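Local coordinates for mandelate racemase/muconate lactonizing enzyme (Polaromonas sp., PDB 2OG9), which probably catalyses racemisation or a related reaction of a carboxylate substrate, as a mandelate racemase-like member of the enolase superfamily, at residues 222-227 against 254-259; 238-243 against 248-253; 183-188 against 195-200. All coordinates share one frame; numbering follows the deposited sequence.

All three contacts are helix-packing sites of the TIM-barrel domain, on the same side of the chain's centre. Contact 3 comes first along the chain, joining strand 181-184 to helix 190-204; contact 2 is nested inside the loop that contact 1 closes. Contacts 1 and 2 share helix 247-256, their centres are about 8 Å apart, and they touch directly, for instance through Ala-223 and Leu-242. Contact 3 stands apart, its centre about 16 Å from that of contact 1 and 18 Å from that of contact 2, yet it reaches the same parallel sheet as contact 2. Together they illustrate how a barrel is built: helices pack on strands, and then on each other.

Contact 1 (222-227 against 254-259); sequences TAQRMC and ALQFDT. With CA (calcium ion), chain C.
Gln-224 and Phe-257 meet where helix 220-230 faces the end of helix 247-256. The glutamine chain bends at its second torsion (chi2 72°), which brings the amide obliquely past CZ and CE2 of the phenyl ring, the two planes 39° apart. NE2 of Gln-224 lies 3.4 Å from CZ of Phe-257 and is hydrogen-bonded to Asp-258 of a neighbouring subunit, while the backbone O of Gln-224 approaches CZ obliquely. One turn on, Cys-227 sets CB over a ring face, 3.7 Å from the centroid of Phe-257 and 16° off the normal, a CH-pi contact; its SG is more distant and oblique at 4.9 Å from that centroid. CG of Gln-256 covers the opposite face, and the ring is clasped on both sides. A serine in place of Phe-257 would probably leave CB of Cys-227 without its aromatic platform and open a gap between the helices. At the backbone, the O atoms of Ala-254 and Phe-257 bind a calcium ion at 2.3 and 2.4 Å, and five waters complete seven ligands. The chemistry thus divides Phe-257: a dispersive ring holds the helices together, while its carbonyl and that of Ala-254 give the cation neutral oxygens where the helix ends.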
ATOM      1  N   THR A 222      18.924  19.130 -11.416  1.00 30.42           N
ATOM      2  CA  THR A 222      20.017  19.924 -10.864  1.00 30.74           C
ATOM      3  C   THR A 222      20.224  19.630  -9.378  1.00 29.48           C
ATOM      4  O   THR A 222      21.356  19.455  -8.927  1.00 29.44           O
ATOM      5  CB  THR A 222      19.769  21.435 -11.070  1.00 32.41           C
ATOM      6  OG1 THR A 222      19.584  21.700 -12.467  1.00 33.83           O
ATOM      7  CG2 THR A 222      20.957  22.248 -10.577  1.00 32.25           C
ATOM      8  N   ALA A 223      19.133  19.562  -8.619  1.00 28.39           N
ATOM      9  CA  ALA A 223      19.234  19.274  -7.189  1.00 27.83           C
ATOM     10  C   ALA A 223      19.926  17.934  -6.985  1.00 27.37           C
ATOM     11  O   ALA A 223      20.748  17.777  -6.085  1.00 26.29           O
ATOM     12  CB  ALA A 223      17.845  19.246  -6.553  1.00 26.98           C
ATOM     13  N   GLN A 224      19.586  16.969  -7.832  1.00 27.33           N
ATOM     14  CA  GLN A 224      20.168  15.637  -7.752  1.00 28.25           C
ATOM     15  C   GLN A 224      21.690  15.692  -7.875  1.00 28.21           C
ATOM     16  O   GLN A 224      22.409  15.086  -7.081  1.00 27.21           O
ATOM     17  CB  GLN A 224      19.597  14.757  -8.867  1.00 28.91           C
ATOM     18  CG  GLN A 224      19.917  13.277  -8.734  1.00 30.00           C
ATOM     19  CD  GLN A 224      19.152  12.616  -7.601  1.00 31.63           C
ATOM     20  OE1 GLN A 224      18.039  13.023  -7.274  1.00 30.51           O
ATOM     21  NE2 GLN A 224      19.738  11.580  -7.014  1.00 30.20           N
ATOM     22  N   ARG A 225      22.174  16.425  -8.874  1.00 29.12           N
ATOM     23  CA  ARG A 225      23.610  16.553  -9.115  1.00 31.22           C
ATOM     24  C   ARG A 225      24.334  17.351  -8.030  1.00 30.56           C
ATOM     25  O   ARG A 225      25.431  16.981  -7.616  1.00 30.84           O
ATOM     26  CB  ARG A 225      23.867  17.194 -10.487  1.00 31.14           C
ATOM     27  CG  ARG A 225      23.991  16.203 -11.649  1.00 33.58           C
ATOM     28  CD  ARG A 225      22.726  15.388 -11.867  1.00 34.67           C
ATOM     29  NE  ARG A 225      22.920  14.351 -12.880  1.00 34.68           N
ATOM     30  CZ  ARG A 225      22.735  14.522 -14.187  1.00 35.19           C
ATOM     31  NH1 ARG A 225      22.336  15.696 -14.660  1.00 33.73           N
ATOM     32  NH2 ARG A 225      22.970  13.520 -15.027  1.00 31.75           N
HETATM   33  N   MSE A 226      23.727  18.442  -7.573  1.00 30.87           N
HETATM   34  CA  MSE A 226      24.343  19.267  -6.535  1.00 31.29           C
HETATM   35  C   MSE A 226      24.416  18.547  -5.191  1.00 30.15           C
HETATM   36  O   MSE A 226      25.419  18.654  -4.482  1.00 30.32           O
HETATM   37  CB  MSE A 226      23.585  20.586  -6.372  1.00 33.32           C
HETATM   38  CG  MSE A 226      23.714  21.518  -7.564  1.00 36.82           C
HETATM   39 SE   MSE A 226      25.568  21.929  -7.978  1.00 55.01          SE
HETATM   40  CE  MSE A 226      25.823  23.431  -6.779  1.00 37.49           C
ATOM     41  N   CYS A 227      23.361  17.821  -4.832  1.00 28.88           N
ATOM     42  CA  CYS A 227      23.376  17.090  -3.570  1.00 28.02           C
ATOM     43  C   CYS A 227      24.481  16.042  -3.621  1.00 28.08           C
ATOM     44  O   CYS A 227      25.191  15.825  -2.639  1.00 26.47           O
ATOM     45  CB  CYS A 227      22.023  16.418  -3.311  1.00 28.89           C
ATOM     46  SG  CYS A 227      20.699  17.563  -2.839  1.00 27.59           S
ATOM     47  N   ALA A 254      15.896  12.934  -0.019  1.00 23.08           N
ATOM     48  CA  ALA A 254      16.169  12.462   1.337  1.00 22.60           C
ATOM     49  C   ALA A 254      16.429  10.957   1.388  1.00 23.40           C
ATOM     50  O   ALA A 254      17.235  10.486   2.188  1.00 23.67           O
ATOM     51  CB  ALA A 254      15.002  12.823   2.262  1.00 22.37           C
ATOM     52  N   LEU A 255      15.747  10.198   0.539  1.00 22.10           N
ATOM     53  CA  LEU A 255      15.937   8.754   0.530  1.00 24.65           C
ATOM     54  C   LEU A 255      17.300   8.384  -0.049  1.00 23.71           C
ATOM     55  O   LEU A 255      17.955   7.460   0.422  1.00 23.81           O
ATOM     56  CB  LEU A 255      14.830   8.074  -0.291  1.00 25.90           C
ATOM     57  CG  LEU A 255      14.921   6.550  -0.448  1.00 29.41           C
ATOM     58  CD1 LEU A 255      14.897   5.894   0.922  1.00 29.25           C
ATOM     59  CD2 LEU A 255      13.760   6.037  -1.302  1.00 30.60           C
ATOM     60  N   GLN A 256      17.720   9.136  -1.058  1.00 24.59           N
ATOM     61  CA  GLN A 256      18.977   8.896  -1.758  1.00 27.37           C
ATOM     62  C   GLN A 256      20.244   9.366  -1.051  1.00 28.37           C
ATOM     63  O   GLN A 256      21.244   8.646  -1.011  1.00 27.83           O
ATOM     64  CB  GLN A 256      18.902   9.559  -3.145  1.00 28.88           C
ATOM     65  CG  GLN A 256      20.158   9.455  -4.014  1.00 32.88           C
ATOM     66  CD  GLN A 256      20.496   8.027  -4.407  1.00 36.04           C
ATOM     67  OE1 GLN A 256      19.613   7.243  -4.766  1.00 39.28           O
ATOM     68  NE2 GLN A 256      21.780   7.685  -4.350  1.00 35.47           N
ATOM     69  N   PHE A 257      20.203  10.562  -0.476  1.00 25.56           N
ATOM     70  CA  PHE A 257      21.396  11.129   0.143  1.00 26.24           C
ATOM     71  C   PHE A 257      21.558  11.080   1.659  1.00 25.04           C
ATOM     72  O   PHE A 257      20.584  11.090   2.412  1.00 22.72           O
ATOM     73  CB  PHE A 257      21.537  12.569  -0.349  1.00 25.90           C
ATOM     74  CG  PHE A 257      21.641  12.686  -1.845  1.00 27.05           C
ATOM     75  CD1 PHE A 257      22.815  12.329  -2.501  1.00 28.82           C
ATOM     76  CD2 PHE A 257      20.557  13.127  -2.600  1.00 26.15           C
ATOM     77  CE1 PHE A 257      22.915  12.414  -3.893  1.00 29.19           C
ATOM     78  CE2 PHE A 257      20.641  13.215  -3.988  1.00 28.76           C
ATOM     79  CZ  PHE A 257      21.825  12.856  -4.638  1.00 29.17           C
ATOM     80  N   ASP A 258      22.816  11.022   2.094  1.00 24.47           N
ATOM     81  CA  ASP A 258      23.155  10.997   3.516  1.00 25.59           C
ATOM     82  C   ASP A 258      22.863  12.361   4.131  1.00 23.67           C
ATOM     83  O   ASP A 258      22.368  12.460   5.252  1.00 21.87           O
ATOM     84  CB  ASP A 258      24.644  10.694   3.717  1.00 25.72           C
ATOM     85  CG  ASP A 258      25.003   9.249   3.426  1.00 29.45           C
ATOM     86  OD1 ASP A 258      24.088   8.420   3.231  1.00 26.84           O
ATOM     87  OD2 ASP A 258      26.217   8.944   3.408  1.00 28.34           O
ATOM     88  N   THR A 259      23.193  13.411   3.385  1.00 22.16           N
ATOM     89  CA  THR A 259      22.982  14.779   3.851  1.00 22.70           C
ATOM     90  C   THR A 259      21.511  15.078   4.110  1.00 18.98           C
ATOM     91  O   THR A 259      20.657  14.857   3.250  1.00 18.79           O
ATOM     92  CB  THR A 259      23.495  15.805   2.826  1.00 23.85           C
ATOM     93  OG1 THR A 259      24.874  15.539   2.538  1.00 24.51           O
ATOM     94  CG2 THR A 259      23.364  17.225   3.381  1.00 24.67           C
TER
HETATM   95 CA    CA C 401      18.784  10.416   3.873  1.00 28.88          CA
HETATM   96  O   HOH W   1      19.362   8.241   3.111  1.00 26.44           O
HETATM   97  O   HOH W   2      20.295  10.824   5.587  1.00 29.18           O
HETATM   98  O   HOH W   3      18.537  12.855   3.717  1.00 21.37           O
HETATM   99  O   HOH W   4      16.736  10.848   5.090  1.00 27.11           O
HETATM  100  O   HOH W   5      18.218   8.433   5.219  1.00 25.42           O

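Contact 2 (238-243 against 248-253); sequences IEEPLD and EGHAAL
His-250 and Leu-242 both turn their CG atoms anti to their carbonyl carbons (chi1 -77° and -58°), which carries the imidazole out to the loop after strand 238-239 and brings the leucine branch over one ring face. At the ring edge sits Pro-241, its CD 3.4 Å from CE1 of His-250. NE2 of His-250 gives a weak, bent hydrogen bond to the backbone O of Asp-243, 3.3 Å long with an angle of 129° at the hydrogen. ND1 is buried with no polar partner in the model. With one weak bond at NE2, the ring's position rests largely on packing against Pro-241 and Leu-242. Beside it, CD1 of Leu-242 meets CD1 of Leu-253 tip to tip at 3.6 Å and comes within 3.5 Å of the carbonyl C of Gly-249, a close fit that the lack of a side chain on the glycine allows. CG of Pro-241 closes this apolar patch against Leu-253 CD1 at 3.8 Å. The contact fastens the loop leaving strand 238-239 to the following helix 247-256 of one beta-alpha-beta unit; His-250 also touches Ile-261 and Thr-263 of the next strand, and helix 220-230 packs alongside through Ala-223 on Leu-242 and Gln-224 on Leu-253.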
ATOM      1  N   ILE A 238      20.903  20.536   3.601  1.00 18.60           N
ATOM      2  CA  ILE A 238      20.759  21.220   2.325  1.00 19.43           C
ATOM      3  C   ILE A 238      19.313  21.697   2.406  1.00 20.91           C
ATOM      4  O   ILE A 238      18.379  20.892   2.434  1.00 19.48           O
ATOM      5  CB  ILE A 238      20.958  20.260   1.137  1.00 18.63           C
ATOM      6  CG1 ILE A 238      22.435  19.837   1.069  1.00 21.60           C
ATOM      7  CG2 ILE A 238      20.510  20.945  -0.161  1.00 21.30           C
ATOM      8  CD1 ILE A 238      22.750  18.813  -0.015  1.00 21.80           C
ATOM      9  N   GLU A 239      19.142  23.012   2.463  1.00 21.40           N
ATOM     10  CA  GLU A 239      17.833  23.638   2.622  1.00 21.38           C
ATOM     11  C   GLU A 239      17.129  24.075   1.336  1.00 23.46           C
ATOM     12  O   GLU A 239      17.735  24.691   0.458  1.00 22.10           O
ATOM     13  CB  GLU A 239      18.006  24.839   3.561  1.00 22.44           C
ATOM     14  CG  GLU A 239      16.746  25.573   3.974  1.00 25.66           C
ATOM     15  CD  GLU A 239      17.061  26.693   4.955  1.00 26.76           C
ATOM     16  OE1 GLU A 239      18.014  26.527   5.744  1.00 27.09           O
ATOM     17  OE2 GLU A 239      16.363  27.728   4.951  1.00 28.72           O
ATOM     18  N   GLU A 240      15.841  23.753   1.245  1.00 22.03           N
ATOM     19  CA  GLU A 240      15.013  24.113   0.099  1.00 26.56           C
ATOM     20  C   GLU A 240      15.661  23.871  -1.261  1.00 26.19           C
ATOM     21  O   GLU A 240      15.741  24.780  -2.087  1.00 26.25           O
ATOM     22  CB  GLU A 240      14.609  25.585   0.205  1.00 28.45           C
ATOM     23  CG  GLU A 240      13.548  25.876   1.248  1.00 35.07           C
ATOM     24  CD  GLU A 240      12.155  25.494   0.783  1.00 40.72           C
ATOM     25  OE1 GLU A 240      11.217  26.286   1.026  1.00 39.98           O
ATOM     26  OE2 GLU A 240      11.995  24.404   0.179  1.00 42.92           O
ATOM     27  N   PRO A 241      16.130  22.642  -1.517  1.00 24.90           N
ATOM     28  CA  PRO A 241      16.755  22.385  -2.817  1.00 25.06           C
ATOM     29  C   PRO A 241      15.767  22.497  -3.976  1.00 26.18           C
ATOM     30  O   PRO A 241      16.153  22.827  -5.097  1.00 27.59           O
ATOM     31  CB  PRO A 241      17.309  20.971  -2.657  1.00 23.85           C
ATOM     32  CG  PRO A 241      16.313  20.333  -1.704  1.00 23.24           C
ATOM     33  CD  PRO A 241      16.122  21.429  -0.681  1.00 23.12           C
ATOM     34  N   LEU A 242      14.490  22.246  -3.695  1.00 25.95           N
ATOM     35  CA  LEU A 242      13.443  22.288  -4.719  1.00 26.39           C
ATOM     36  C   LEU A 242      12.282  23.198  -4.338  1.00 27.12           C
ATOM     37  O   LEU A 242      12.278  23.795  -3.265  1.00 24.64           O
ATOM     38  CB  LEU A 242      12.891  20.883  -4.938  1.00 26.57           C
ATOM     39  CG  LEU A 242      13.886  19.801  -5.358  1.00 28.20           C
ATOM     40  CD1 LEU A 242      13.227  18.433  -5.236  1.00 27.88           C
ATOM     41  CD2 LEU A 242      14.354  20.064  -6.783  1.00 26.33           C
ATOM     42  N   ASP A 243      11.294  23.292  -5.226  1.00 28.17           N
ATOM     43  CA  ASP A 243      10.109  24.093  -4.953  1.00 29.29           C
ATOM     44  C   ASP A 243       9.548  23.597  -3.622  1.00 29.37           C
ATOM     45  O   ASP A 243       9.458  22.390  -3.386  1.00 26.36           O
ATOM     46  CB  ASP A 243       9.052  23.900  -6.042  1.00 32.49           C
ATOM     47  CG  ASP A 243       7.757  24.626  -5.724  1.00 34.88           C
ATOM     48  OD1 ASP A 243       7.701  25.863  -5.888  1.00 39.58           O
ATOM     49  OD2 ASP A 243       6.795  23.961  -5.291  1.00 37.65           O
ATOM     50  N   GLU A 248       7.264  15.040  -3.270  1.00 26.52           N
ATOM     51  CA  GLU A 248       7.814  13.797  -3.801  1.00 27.39           C
ATOM     52  C   GLU A 248       9.280  14.015  -4.146  1.00 26.25           C
ATOM     53  O   GLU A 248      10.119  13.145  -3.905  1.00 23.25           O
ATOM     54  CB  GLU A 248       7.067  13.359  -5.061  1.00 30.13           C
ATOM     55  CG  GLU A 248       5.758  12.650  -4.798  1.00 35.22           C
ATOM     56  CD  GLU A 248       5.156  12.070  -6.067  1.00 38.40           C
ATOM     57  OE1 GLU A 248       5.884  11.377  -6.810  1.00 38.91           O
ATOM     58  OE2 GLU A 248       3.952  12.302  -6.315  1.00 41.11           O
ATOM     59  N   GLY A 249       9.573  15.181  -4.720  1.00 23.84           N
ATOM     60  CA  GLY A 249      10.939  15.511  -5.092  1.00 23.65           C
ATOM     61  C   GLY A 249      11.861  15.528  -3.888  1.00 23.49           C
ATOM     62  O   GLY A 249      12.943  14.938  -3.915  1.00 22.79           O
ATOM     63  N   HIS A 250      11.430  16.202  -2.825  1.00 22.00           N
ATOM     64  CA  HIS A 250      12.228  16.279  -1.608  1.00 21.30           C
ATOM     65  C   HIS A 250      12.394  14.903  -0.968  1.00 18.16           C
ATOM     66  O   HIS A 250      13.477  14.561  -0.507  1.00 18.36           O
ATOM     67  CB  HIS A 250      11.585  17.248  -0.602  1.00 21.13           C
ATOM     68  CG  HIS A 250      11.794  18.694  -0.934  1.00 22.62           C
ATOM     69  ND1 HIS A 250      13.046  19.264  -1.033  1.00 27.00           N
ATOM     70  CD2 HIS A 250      10.910  19.690  -1.173  1.00 21.45           C
ATOM     71  CE1 HIS A 250      12.922  20.548  -1.318  1.00 23.62           C
ATOM     72  NE2 HIS A 250      11.636  20.832  -1.409  1.00 23.55           N
ATOM     73  N   ALA A 251      11.327  14.111  -0.945  1.00 20.01           N
ATOM     74  CA  ALA A 251      11.391  12.773  -0.353  1.00 21.05           C
ATOM     75  C   ALA A 251      12.403  11.904  -1.094  1.00 22.65           C
ATOM     76  O   ALA A 251      13.129  11.120  -0.479  1.00 21.51           O
ATOM     77  CB  ALA A 251      10.010  12.111  -0.386  1.00 22.45           C
ATOM     78  N   ALA A 252      12.444  12.040  -2.417  1.00 23.15           N
ATOM     79  CA  ALA A 252      13.375  11.264  -3.236  1.00 24.79           C
ATOM     80  C   ALA A 252      14.819  11.639  -2.899  1.00 25.04           C
ATOM     81  O   ALA A 252      15.691  10.777  -2.820  1.00 25.26           O
ATOM     82  CB  ALA A 252      13.098  11.502  -4.721  1.00 25.84           C
ATOM     83  N   LEU A 253      15.073  12.928  -2.708  1.00 23.82           N
ATOM     84  CA  LEU A 253      16.412  13.375  -2.358  1.00 24.92           C
ATOM     85  C   LEU A 253      16.809  12.841  -0.982  1.00 23.44           C
ATOM     86  O   LEU A 253      17.919  12.347  -0.795  1.00 23.38           O
ATOM     87  CB  LEU A 253      16.474  14.905  -2.370  1.00 24.46           C
ATOM     88  CG  LEU A 253      16.429  15.550  -3.758  1.00 24.52           C
ATOM     89  CD1 LEU A 253      16.166  17.041  -3.639  1.00 25.33           C
ATOM     90  CD2 LEU A 253      17.745  15.282  -4.476  1.00 24.97           C
TER

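Contact 3 (183-188 against 195-200); sequences LKVGQP and ARVTAV
A beta-alpha-beta unit of the TIM barrel, running from strand 181-184 through helix 190-204 to strand 210-213, brings Leu-183 against Val-197 and Val-200 of the helix. Leu-183 and Lys-184 fall in a Lys-x-Lys sequence, consistent with the pattern found at this strand in the mandelate racemase group; the intervening leucine points toward the covering helix, whereas the Lys-184 chain runs off from the helix. Both helix valines hold CG1 anti to the backbone N (chi1 176° in each), a setting that leaves CG2 as the branch nearest the strand. Val-197 uses its CG2 twice: it touches CD1 of Leu-183 at 3.9 Å and is crossed obliquely by CG1 of Val-185, a looser approach at 4.2 Å. Val-212 of the next strand also packs on Val-185 and Val-197, extending this apolar layer across the sheet.

Beyond the strand the chain turns at Gly-186, whose positive phi of 101° suits a glycine, since a side chain would press on the preceding carbonyl. Its N is hydrogen-bonded to OD2 of Asp-193 in the same helix, which pins the turn to the helix by polar means. The amide end of Gln-187 then lies across the aliphatic part of Arg-196 near CD, amide and guanidinium planes 69° apart, a packing contact. The polar end of the arginine is engaged elsewhere, NH2 for instance with the backbone O of Thr-161, while its side chain also rests on Ile-163 and Leu-166 of helix 163-175. Closest of the apolar pairs is the tip-to-tip meeting of Leu-183 and Val-200, in which the leucine CD1 lies 3.6 Å from CG2 and 3.7 Å from CB of the valine.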
ATOM      1  N   LEU A 183      25.264  28.934   4.216  1.00 30.76           N
ATOM      2  CA  LEU A 183      25.672  29.609   2.989  1.00 32.78           C
ATOM      3  C   LEU A 183      24.579  29.569   1.932  1.00 34.35           C
ATOM      4  O   LEU A 183      23.958  28.530   1.701  1.00 32.89           O
ATOM      5  CB  LEU A 183      26.938  28.967   2.419  1.00 33.43           C
ATOM      6  CG  LEU A 183      28.184  28.935   3.308  1.00 34.78           C
ATOM      7  CD1 LEU A 183      29.278  28.142   2.613  1.00 36.05           C
ATOM      8  CD2 LEU A 183      28.650  30.354   3.603  1.00 34.94           C
ATOM      9  N   LYS A 184      24.348  30.711   1.294  1.00 35.14           N
ATOM     10  CA  LYS A 184      23.347  30.802   0.244  1.00 35.99           C
ATOM     11  C   LYS A 184      23.938  30.243  -1.045  1.00 35.72           C
ATOM     12  O   LYS A 184      25.058  30.592  -1.424  1.00 34.25           O
ATOM     13  CB  LYS A 184      22.937  32.258   0.023  1.00 37.73           C
ATOM     14  CG  LYS A 184      22.193  32.893   1.185  1.00 40.42           C
ATOM     15  CD  LYS A 184      20.790  32.325   1.332  1.00 42.53           C
ATOM     16  CE  LYS A 184      20.013  33.058   2.416  1.00 43.81           C
ATOM     17  NZ  LYS A 184      19.973  34.527   2.160  1.00 45.28           N
ATOM     18  N   VAL A 185      23.188  29.363  -1.702  1.00 35.49           N
ATOM     19  CA  VAL A 185      23.620  28.767  -2.963  1.00 35.75           C
ATOM     20  C   VAL A 185      22.418  28.767  -3.898  1.00 36.78           C
ATOM     21  O   VAL A 185      21.395  29.371  -3.591  1.00 36.39           O
ATOM     22  CB  VAL A 185      24.114  27.311  -2.773  1.00 35.61           C
ATOM     23  CG1 VAL A 185      25.324  27.287  -1.851  1.00 35.04           C
ATOM     24  CG2 VAL A 185      22.991  26.438  -2.212  1.00 32.45           C
ATOM     25  N   GLY A 186      22.538  28.101  -5.040  1.00 39.16           N
ATOM     26  CA  GLY A 186      21.421  28.048  -5.964  1.00 42.33           C
ATOM     27  C   GLY A 186      21.510  29.002  -7.139  1.00 44.85           C
ATOM     28  O   GLY A 186      20.488  29.437  -7.670  1.00 45.73           O
ATOM     29  N   GLN A 187      22.727  29.339  -7.545  1.00 47.14           N
ATOM     30  CA  GLN A 187      22.915  30.230  -8.683  1.00 48.90           C
ATOM     31  C   GLN A 187      23.168  29.385  -9.927  1.00 49.17           C
ATOM     32  O   GLN A 187      23.725  28.290  -9.842  1.00 49.67           O
ATOM     33  CB  GLN A 187      24.092  31.174  -8.432  1.00 49.44           C
ATOM     34  CG  GLN A 187      25.373  30.477  -8.017  1.00 51.03           C
ATOM     35  CD  GLN A 187      26.463  31.455  -7.622  1.00 52.09           C
ATOM     36  OE1 GLN A 187      27.504  31.061  -7.095  1.00 52.41           O
ATOM     37  NE2 GLN A 187      26.231  32.738  -7.880  1.00 52.64           N
ATOM     38  N   PRO A 188      22.754  29.882 -11.103  1.00 49.77           N
ATOM     39  CA  PRO A 188      22.928  29.177 -12.375  1.00 48.97           C
ATOM     40  C   PRO A 188      24.273  28.473 -12.558  1.00 48.90           C
ATOM     41  O   PRO A 188      24.344  27.421 -13.195  1.00 48.60           O
ATOM     42  CB  PRO A 188      22.700  30.280 -13.400  1.00 49.74           C
ATOM     43  CG  PRO A 188      21.614  31.085 -12.746  1.00 50.07           C
ATOM     44  CD  PRO A 188      22.109  31.192 -11.315  1.00 49.68           C
ATOM     45  N   ALA A 195      32.608  26.128  -5.316  1.00 40.17           N
ATOM     46  CA  ALA A 195      33.865  26.818  -5.055  1.00 39.59           C
ATOM     47  C   ALA A 195      33.756  27.633  -3.769  1.00 39.53           C
ATOM     48  O   ALA A 195      34.623  27.553  -2.893  1.00 39.25           O
ATOM     49  CB  ALA A 195      34.212  27.732  -6.228  1.00 39.50           C
ATOM     50  N   ARG A 196      32.687  28.416  -3.664  1.00 38.56           N
ATOM     51  CA  ARG A 196      32.452  29.249  -2.493  1.00 39.46           C
ATOM     52  C   ARG A 196      32.363  28.422  -1.211  1.00 39.58           C
ATOM     53  O   ARG A 196      32.954  28.785  -0.190  1.00 39.79           O
ATOM     54  CB  ARG A 196      31.172  30.069  -2.685  1.00 39.21           C
ATOM     55  CG  ARG A 196      31.287  31.111  -3.789  1.00 41.19           C
ATOM     56  CD  ARG A 196      29.929  31.645  -4.225  1.00 42.37           C
ATOM     57  NE  ARG A 196      29.240  32.403  -3.181  1.00 44.23           N
ATOM     58  CZ  ARG A 196      29.662  33.566  -2.695  1.00 45.15           C
ATOM     59  NH1 ARG A 196      30.780  34.115  -3.157  1.00 45.02           N
ATOM     60  NH2 ARG A 196      28.962  34.186  -1.752  1.00 44.25           N
ATOM     61  N   VAL A 197      31.629  27.313  -1.264  1.00 38.82           N
ATOM     62  CA  VAL A 197      31.483  26.445  -0.098  1.00 38.58           C
ATOM     63  C   VAL A 197      32.820  25.800   0.246  1.00 39.07           C
ATOM     64  O   VAL A 197      33.165  25.655   1.419  1.00 38.25           O
ATOM     65  CB  VAL A 197      30.432  25.331  -0.343  1.00 38.98           C
ATOM     66  CG1 VAL A 197      30.381  24.387   0.852  1.00 38.52           C
ATOM     67  CG2 VAL A 197      29.064  25.950  -0.575  1.00 36.91           C
ATOM     68  N   THR A 198      33.573  25.411  -0.781  1.00 40.00           N
ATOM     69  CA  THR A 198      34.879  24.797  -0.569  1.00 40.71           C
ATOM     70  C   THR A 198      35.782  25.814   0.119  1.00 40.94           C
ATOM     71  O   THR A 198      36.519  25.480   1.050  1.00 41.13           O
ATOM     72  CB  THR A 198      35.532  24.371  -1.906  1.00 40.73           C
ATOM     73  OG1 THR A 198      34.701  23.405  -2.559  1.00 41.35           O
ATOM     74  CG2 THR A 198      36.908  23.756  -1.660  1.00 40.66           C
ATOM     75  N   ALA A 199      35.701  27.059  -0.346  1.00 40.88           N
ATOM     76  CA  ALA A 199      36.500  28.154   0.194  1.00 41.83           C
ATOM     77  C   ALA A 199      36.159  28.432   1.654  1.00 42.32           C
ATOM     78  O   ALA A 199      37.049  28.660   2.475  1.00 42.84           O
ATOM     79  CB  ALA A 199      36.284  29.411  -0.639  1.00 41.53           C
ATOM     80  N   VAL A 200      34.867  28.422   1.972  1.00 42.25           N
ATOM     81  CA  VAL A 200      34.418  28.667   3.336  1.00 41.26           C
ATOM     82  C   VAL A 200      34.869  27.527   4.243  1.00 41.16           C
ATOM     83  O   VAL A 200      35.387  27.759   5.340  1.00 40.56           O
ATOM     84  CB  VAL A 200      32.878  28.794   3.408  1.00 41.22           C
ATOM     85  CG1 VAL A 200      32.429  28.946   4.852  1.00 40.60           C
ATOM     86  CG2 VAL A 200      32.422  29.991   2.595  1.00 40.00           C
TER